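Local structure of putative Chlorite dismutase TA0507 (Thermoplasma acidophilum, 3DTZ) at residues T184-I189 with E193-Y198. The protein is of unknown function but belongs to the chlorite dismutase family, and so may bind heme and act as an oxidoreductase. Residues are numbered along the deposited sequence; the frame is centred on the assembly and turned at random.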
ATOM      1  N   THR D 184      13.497 -15.001  16.548  1.00 14.19           N
ATOM      2  CA  THR D 184      13.860 -13.746  17.181  1.00 14.08           C
ATOM      3  C   THR D 184      12.554 -13.023  17.505  1.00 13.63           C
ATOM      4  O   THR D 184      11.536 -13.217  16.798  1.00 13.62           O
ATOM      5  CB  THR D 184      14.773 -12.848  16.284  1.00 13.98           C
ATOM      6  OG1 THR D 184      13.994 -12.205  15.252  1.00 14.77           O
ATOM      7  CG2 THR D 184      15.958 -13.645  15.680  1.00 13.97           C
ATOM      8  N   TYR D 185      12.587 -12.217  18.557  1.00 13.38           N
ATOM      9  CA  TYR D 185      11.377 -11.525  18.994  1.00 14.55           C
ATOM     10  C   TYR D 185      11.494 -10.019  18.902  1.00 13.99           C
ATOM     11  O   TYR D 185      12.567  -9.445  19.098  1.00 13.90           O
ATOM     12  CB  TYR D 185      10.907 -11.973  20.368  1.00 16.90           C
ATOM     13  CG  TYR D 185      11.859 -11.775  21.515  1.00 18.17           C
ATOM     14  CD1 TYR D 185      12.826 -12.758  21.838  1.00 20.26           C
ATOM     15  CD2 TYR D 185      11.779 -10.637  22.327  1.00 19.90           C
ATOM     16  CE1 TYR D 185      13.706 -12.582  22.929  1.00 21.28           C
ATOM     17  CE2 TYR D 185      12.661 -10.458  23.427  1.00 21.49           C
ATOM     18  CZ  TYR D 185      13.603 -11.430  23.723  1.00 21.13           C
ATOM     19  OH  TYR D 185      14.457 -11.232  24.811  1.00 23.22           O
ATOM     20  N   SER D 186      10.372  -9.392  18.597  1.00 14.10           N
ATOM     21  CA  SER D 186      10.356  -7.942  18.397  1.00 13.70           C
ATOM     22  C   SER D 186       9.075  -7.306  18.967  1.00 12.83           C
ATOM     23  O   SER D 186       8.726  -6.202  18.567  1.00 13.23           O
ATOM     24  CB  SER D 186      10.569  -7.594  16.910  1.00 14.49           C
ATOM     25  OG  SER D 186       9.631  -8.254  16.099  1.00 15.18           O
ATOM     26  N   PHE D 187       8.402  -7.978  19.910  1.00 11.86           N
ATOM     27  CA  PHE D 187       7.261  -7.361  20.646  1.00 12.36           C
ATOM     28  C   PHE D 187       7.611  -5.957  21.094  1.00 13.08           C
ATOM     29  O   PHE D 187       8.683  -5.735  21.659  1.00 13.66           O
ATOM     30  CB  PHE D 187       6.869  -8.150  21.901  1.00 12.90           C
ATOM     31  CG  PHE D 187       6.414  -9.537  21.609  1.00 13.20           C
ATOM     32  CD1 PHE D 187       5.084  -9.774  21.289  1.00 13.00           C
ATOM     33  CD2 PHE D 187       7.321 -10.607  21.649  1.00 11.60           C
ATOM     34  CE1 PHE D 187       4.630 -11.067  21.008  1.00 14.07           C
ATOM     35  CE2 PHE D 187       6.882 -11.909  21.369  1.00 13.69           C
ATOM     36  CZ  PHE D 187       5.521 -12.130  21.063  1.00 14.97           C
ATOM     37  N   GLY D 188       6.736  -5.009  20.775  1.00 13.09           N
ATOM     38  CA  GLY D 188       6.878  -3.647  21.298  1.00 14.79           C
ATOM     39  C   GLY D 188       7.940  -2.794  20.612  1.00 14.46           C
ATOM     40  O   GLY D 188       8.074  -1.613  20.969  1.00 15.12           O
ATOM     41  N   ILE D 189       8.670  -3.357  19.650  1.00 14.69           N
ATOM     42  CA  ILE D 189       9.807  -2.653  19.033  1.00 15.83           C
ATOM     43  C   ILE D 189       9.818  -2.673  17.492  1.00 17.43           C
ATOM     44  O   ILE D 189      10.703  -2.099  16.857  1.00 19.58           O
ATOM     45  CB  ILE D 189      11.183  -3.103  19.603  1.00 15.39           C
ATOM     46  CG1 ILE D 189      11.491  -4.568  19.251  1.00 15.95           C
ATOM     47  CG2 ILE D 189      11.259  -2.851  21.150  1.00 15.62           C
ATOM     48  CD1 ILE D 189      12.987  -4.986  19.520  1.00 15.46           C
ATOM     49  N   GLU D 193       5.765  -9.483  15.573  1.00 13.91           N
ATOM     50  CA  GLU D 193       6.134 -10.058  16.859  1.00 13.70           C
ATOM     51  C   GLU D 193       7.426 -10.831  16.810  1.00 13.14           C
ATOM     52  O   GLU D 193       8.187 -10.818  17.780  1.00 12.35           O
ATOM     53  CB  GLU D 193       5.016 -10.967  17.378  1.00 13.75           C
ATOM     54  CG  GLU D 193       3.766 -10.158  17.731  1.00 11.53           C
ATOM     55  CD  GLU D 193       2.505 -10.968  18.034  1.00 15.05           C
ATOM     56  OE1 GLU D 193       2.419 -12.173  17.702  1.00 16.10           O
ATOM     57  OE2 GLU D 193       1.558 -10.345  18.604  1.00 16.32           O
ATOM     58  N   PHE D 194       7.635 -11.522  15.697  1.00 12.91           N
ATOM     59  CA  PHE D 194       8.825 -12.341  15.469  1.00 13.93           C
ATOM     60  C   PHE D 194       9.488 -12.038  14.136  1.00 14.20           C
ATOM     61  O   PHE D 194       8.826 -11.670  13.168  1.00 13.98           O
ATOM     62  CB  PHE D 194       8.476 -13.835  15.516  1.00 13.09           C
ATOM     63  CG  PHE D 194       7.791 -14.253  16.796  1.00 15.12           C
ATOM     64  CD1 PHE D 194       8.547 -14.552  17.923  1.00 15.05           C
ATOM     65  CD2 PHE D 194       6.399 -14.336  16.872  1.00 14.86           C
ATOM     66  CE1 PHE D 194       7.937 -14.925  19.117  1.00 16.83           C
ATOM     67  CE2 PHE D 194       5.760 -14.718  18.087  1.00 17.50           C
ATOM     68  CZ  PHE D 194       6.566 -15.021  19.206  1.00 14.89           C
ATOM     69  N   VAL D 195      10.807 -12.199  14.086  1.00 14.30           N
ATOM     70  CA  VAL D 195      11.465 -12.297  12.788  1.00 15.08           C
ATOM     71  C   VAL D 195      12.162 -13.666  12.788  1.00 15.89           C
ATOM     72  O   VAL D 195      12.979 -13.961  13.683  1.00 14.35           O
ATOM     73  CB  VAL D 195      12.441 -11.151  12.512  1.00 15.41           C
ATOM     74  CG1 VAL D 195      13.029 -11.298  11.076  1.00 18.82           C
ATOM     75  CG2 VAL D 195      11.755  -9.768  12.674  1.00 16.14           C
ATOM     76  N   VAL D 196      11.765 -14.542  11.868  1.00 15.70           N
ATOM     77  CA  VAL D 196      12.354 -15.883  11.887  1.00 17.27           C
ATOM     78  C   VAL D 196      13.398 -15.947  10.777  1.00 16.78           C
ATOM     79  O   VAL D 196      13.142 -15.478   9.651  1.00 17.38           O
ATOM     80  CB  VAL D 196      11.309 -17.002  11.755  1.00 17.54           C
ATOM     81  CG1 VAL D 196      11.909 -18.267  12.208  1.00 21.84           C
ATOM     82  CG2 VAL D 196      10.108 -16.729  12.702  1.00 20.39           C
ATOM     83  N   LEU D 197      14.589 -16.420  11.129  1.00 16.08           N
ATOM     84  CA  LEU D 197      15.731 -16.457  10.201  1.00 14.98           C
ATOM     85  C   LEU D 197      16.196 -17.904  10.008  1.00 15.62           C
ATOM     86  O   LEU D 197      16.276 -18.670  10.979  1.00 14.80           O
ATOM     87  CB  LEU D 197      16.897 -15.635  10.772  1.00 15.37           C
ATOM     88  CG  LEU D 197      16.551 -14.229  11.264  1.00 15.89           C
ATOM     89  CD1 LEU D 197      17.748 -13.562  11.904  1.00 18.42           C
ATOM     90  CD2 LEU D 197      15.947 -13.376  10.143  1.00 16.19           C
ATOM     91  N   TYR D 198      16.580 -18.248   8.777  1.00 15.48           N
ATOM     92  CA  TYR D 198      17.084 -19.593   8.475  1.00 15.54           C
ATOM     93  C   TYR D 198      18.286 -19.497   7.564  1.00 15.52           C
ATOM     94  O   TYR D 198      18.251 -18.748   6.597  1.00 16.09           O
ATOM     95  CB  TYR D 198      16.050 -20.426   7.752  1.00 16.63           C
ATOM     96  CG  TYR D 198      14.774 -20.491   8.531  1.00 16.98           C
ATOM     97  CD1 TYR D 198      14.623 -21.448   9.539  1.00 20.06           C
ATOM     98  CD2 TYR D 198      13.772 -19.545   8.330  1.00 18.37           C
ATOM     99  CE1 TYR D 198      13.464 -21.500  10.290  1.00 20.99           C
ATOM    100  CE2 TYR D 198      12.590 -19.583   9.089  1.00 20.51           C
ATOM    101  CZ  TYR D 198      12.459 -20.569  10.059  1.00 21.20           C
ATOM    102  OH  TYR D 198      11.331 -20.624  10.845  1.00 22.75           O
TER
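Phe-187 turns its ring edge toward the face of Phe-194 in a T-shaped pair, as centroids 5.2 Å apart and planes at 81° indicate. One face of the Phe-187 ring takes Glu-193 CB, a CH-pi contact 4.1 Å from the centroid. With CG beside the backbone N (chi1 -62°), the Phe-187 ring reaches both neighbours. Replacing Phe-187 by an alanine would probably leave the face of Phe-194 without its edge partner and open a gap over the Glu-193 methylenes.

The tightly held part is the antiparallel pair Thr-184 and Val-195. Thr-184 OG1, also hydrogen-bonded to Ser-114, donates to Val-195 O at 2.6 Å, in the carbonyl plane on a lone pair; a weak bond from Thr-184 N reaches the same oxygen. Val-195 N returns a 3.0 Å bond to Thr-184 O. Ser-186 N reaches Glu-193 O at 2.7 Å. Glu-193 and Phe-194 both face Met-145 of strand 139-147, a classic beta bulge. Between the segments, Tyr-185 is looser: its ring leads away, and the residue packs on Ser-207 of a second subunit.

Glu-193 OE1 is hydrogen-bonded to Tyr-152 OH and OE2 salt-bridged to Arg-214 of that subunit, consistent with a hairpin end joining apolar ring packing to an intersubunit salt bridge.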